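Long-range contact in 23S rRNA-specific endonuclease VapC20 (Mycobacterium tuberculosis H37Rv, PDB 5WZF), which cleaves 23S ribosomal RNA in the sarcin-ricin loop as the magnesium-dependent PIN-domain toxin of a type II toxin-antitoxin system: residues A112-V117 against G131-A136. Sequence-based numbering, arbitrary orientation.
Sequences ATSFAV and GDFSAA
Phe115 and Phe133 meet in a T-shaped pair, with Phe115 supplying the edge and Phe133 the face. Their planes stand at 88° and the ring centroids lie 5.0 Å apart. Phe115 CE1 leads the contact, seated over the centre of the Phe133 ring; its closest approach is 3.5 Å, to Phe133 CD2. Ala136 closes on the Phe115 ring from another direction: its CB lies over one face, 3.7 Å from the ring centroid and 18° off the normal, displaced toward the CE2 and CZ rim as a CH-pi contact. Phe133 of helix 132-135 thus sets a ring at the edge of Phe115, and Ala136, just after that helix, sets a methyl on its face. Ser114, one residue earlier, adds its CB, 3.6 Å from Phe133 CZ.

No hydrogen bond crosses between the segments; the contact is mainly apolar packing, with Phe115 CZ also 3.7 Å from the carbonyl Asp132 O. Both phenylalanines carry CG anti to the carbonyl carbon, beside the backbone N (chi1 -57° in Phe115). The Ser114 hydroxyl is hydrogen-bonded back to Val110 O within its own helix, while its CB faces Phe133. Gly131 is the N-cap residue of helix 132-135, and Glu140 OE1 accepts from Gly131 N and OE2 from Ser134 N, at the start of the helix.

Two predicted magnesium ligands are close by: Phe133 packs on Asp18, while Asp132 brings OD2 close to Asp111 OD2, a like-charge approach that the salt bridge from Asp132 OD1 to Arg105 may offset. Within the PIN fold, the contact joins helix 109-121 to the short helix between strands 125-127 and 139-140. Trp98 of helix 89-101 makes a further edge-to-face pair with Phe115, and Phe16 of strand 14-17 packs against Ser114.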
ATOM      1  N   ALA B 112      -2.517   9.234  -3.447  1.00 14.29           N
ATOM      2  CA  ALA B 112      -2.291  10.463  -2.697  1.00 13.72           C
ATOM      3  C   ALA B 112      -0.809  10.654  -2.377  1.00 14.90           C
ATOM      4  O   ALA B 112      -0.297  11.772  -2.437  1.00 16.32           O
ATOM      5  CB  ALA B 112      -3.109  10.468  -1.422  1.00 14.58           C
ATOM      6  N   THR B 113      -0.116   9.570  -2.044  1.00 13.87           N
ATOM      7  CA  THR B 113       1.307   9.677  -1.741  1.00 12.10           C
ATOM      8  C   THR B 113       2.095   9.922  -3.027  1.00 11.68           C
ATOM      9  O   THR B 113       3.122  10.597  -3.017  1.00 14.68           O
ATOM     10  CB  THR B 113       1.850   8.419  -1.022  1.00 15.12           C
ATOM     11  OG1 THR B 113       1.675   7.265  -1.851  1.00 16.04           O
ATOM     12  CG2 THR B 113       1.137   8.209   0.310  1.00 13.17           C
ATOM     13  N   SER B 114       1.605   9.377  -4.136  1.00 10.61           N
ATOM     14  CA  SER B 114       2.257   9.584  -5.423  1.00 12.92           C
ATOM     15  C   SER B 114       2.165  11.050  -5.820  1.00 13.27           C
ATOM     16  O   SER B 114       3.150  11.645  -6.253  1.00 11.89           O
ATOM     17  CB  SER B 114       1.632   8.696  -6.497  1.00 13.49           C
ATOM     18  OG  SER B 114       1.948   7.336  -6.253  1.00 11.78           O
ATOM     19  N   PHE B 115       0.978  11.627  -5.655  1.00 15.92           N
ATOM     20  CA  PHE B 115       0.763  13.037  -5.962  1.00 16.57           C
ATOM     21  C   PHE B 115       1.693  13.906  -5.127  1.00 17.50           C
ATOM     22  O   PHE B 115       2.262  14.879  -5.621  1.00 16.79           O
ATOM     23  CB  PHE B 115      -0.693  13.444  -5.708  1.00 13.57           C
ATOM     24  CG  PHE B 115      -1.700  12.635  -6.476  1.00 15.21           C
ATOM     25  CD1 PHE B 115      -1.345  11.980  -7.649  1.00 14.21           C
ATOM     26  CD2 PHE B 115      -3.008  12.532  -6.024  1.00 15.36           C
ATOM     27  CE1 PHE B 115      -2.277  11.238  -8.354  1.00 12.36           C
ATOM     28  CE2 PHE B 115      -3.944  11.793  -6.723  1.00 14.68           C
ATOM     29  CZ  PHE B 115      -3.579  11.139  -7.890  1.00 14.27           C
ATOM     30  N   ALA B 116       1.838  13.543  -3.856  1.00 15.41           N
ATOM     31  CA  ALA B 116       2.675  14.295  -2.929  1.00 16.72           C
ATOM     32  C   ALA B 116       4.147  14.221  -3.312  1.00 16.68           C
ATOM     33  O   ALA B 116       4.881  15.200  -3.170  1.00 18.29           O
ATOM     34  CB  ALA B 116       2.471  13.791  -1.506  1.00 16.87           C
ATOM     35  N   VAL B 117       4.582  13.058  -3.790  1.00 16.34           N
ATOM     36  CA  VAL B 117       5.959  12.898  -4.240  1.00 14.37           C
ATOM     37  C   VAL B 117       6.214  13.779  -5.460  1.00 14.89           C
ATOM     38  O   VAL B 117       7.241  14.454  -5.546  1.00 17.36           O
ATOM     39  CB  VAL B 117       6.290  11.424  -4.583  1.00 16.46           C
ATOM     40  CG1 VAL B 117       7.642  11.325  -5.281  1.00 17.23           C
ATOM     41  CG2 VAL B 117       6.276  10.561  -3.321  1.00 17.39           C
ATOM     42  N   GLY B 131      -6.383   7.422 -15.566  1.00 26.35           N
ATOM     43  CA  GLY B 131      -6.842   8.794 -15.414  1.00 25.19           C
ATOM     44  C   GLY B 131      -6.921   9.452 -14.046  1.00 23.86           C
ATOM     45  O   GLY B 131      -7.415  10.577 -13.944  1.00 20.96           O
ATOM     46  N   ASP B 132      -6.446   8.788 -12.997  1.00 18.50           N
ATOM     47  CA  ASP B 132      -6.484   9.390 -11.663  1.00 18.98           C
ATOM     48  C   ASP B 132      -5.466  10.518 -11.541  1.00 19.15           C
ATOM     49  O   ASP B 132      -5.732  11.539 -10.912  1.00 19.19           O
ATOM     50  CB  ASP B 132      -6.239   8.339 -10.580  1.00 22.13           C
ATOM     51  CG  ASP B 132      -7.354   7.318 -10.500  1.00 29.50           C
ATOM     52  OD1 ASP B 132      -8.532   7.706 -10.643  1.00 34.13           O
ATOM     53  OD2 ASP B 132      -7.049   6.126 -10.304  1.00 35.37           O
ATOM     54  N   PHE B 133      -4.296  10.333 -12.146  1.00 17.19           N
ATOM     55  CA  PHE B 133      -3.288  11.387 -12.174  1.00 15.47           C
ATOM     56  C   PHE B 133      -3.758  12.584 -13.008  1.00 18.40           C
ATOM     57  O   PHE B 133      -3.522  13.741 -12.643  1.00 17.28           O
ATOM     58  CB  PHE B 133      -1.967  10.837 -12.712  1.00 13.87           C
ATOM     59  CG  PHE B 133      -1.205  10.010 -11.708  1.00 13.81           C
ATOM     60  CD1 PHE B 133      -1.594   8.712 -11.417  1.00 16.35           C
ATOM     61  CD2 PHE B 133      -0.101  10.534 -11.059  1.00 15.90           C
ATOM     62  CE1 PHE B 133      -0.894   7.947 -10.486  1.00 17.12           C
ATOM     63  CE2 PHE B 133       0.606   9.781 -10.131  1.00 14.57           C
ATOM     64  CZ  PHE B 133       0.208   8.485  -9.846  1.00 15.62           C
ATOM     65  N   SER B 134      -4.428  12.308 -14.125  1.00 18.16           N
ATOM     66  CA  SER B 134      -5.000  13.372 -14.949  1.00 18.61           C
ATOM     67  C   SER B 134      -6.032  14.177 -14.167  1.00 23.87           C
ATOM     68  O   SER B 134      -6.069  15.403 -14.255  1.00 22.75           O
ATOM     69  CB  SER B 134      -5.643  12.793 -16.210  1.00 21.94           C
ATOM     70  OG  SER B 134      -4.708  12.035 -16.955  1.00 22.74           O
ATOM     71  N   ALA B 135      -6.869  13.483 -13.400  1.00 20.61           N
ATOM     72  CA  ALA B 135      -7.891  14.153 -12.605  1.00 23.25           C
ATOM     73  C   ALA B 135      -7.257  15.016 -11.518  1.00 23.23           C
ATOM     74  O   ALA B 135      -7.796  16.060 -11.148  1.00 26.02           O
ATOM     75  CB  ALA B 135      -8.844  13.139 -11.989  1.00 24.31           C
ATOM     76  N   ALA B 136      -6.106  14.580 -11.018  1.00 20.77           N
ATOM     77  CA  ALA B 136      -5.430  15.286  -9.937  1.00 21.15           C
ATOM     78  C   ALA B 136      -4.562  16.427 -10.460  1.00 23.76           C
ATOM     79  O   ALA B 136      -3.940  17.150  -9.682  1.00 26.99           O
ATOM     80  CB  ALA B 136      -4.590  14.321  -9.114  1.00 19.32           C
TER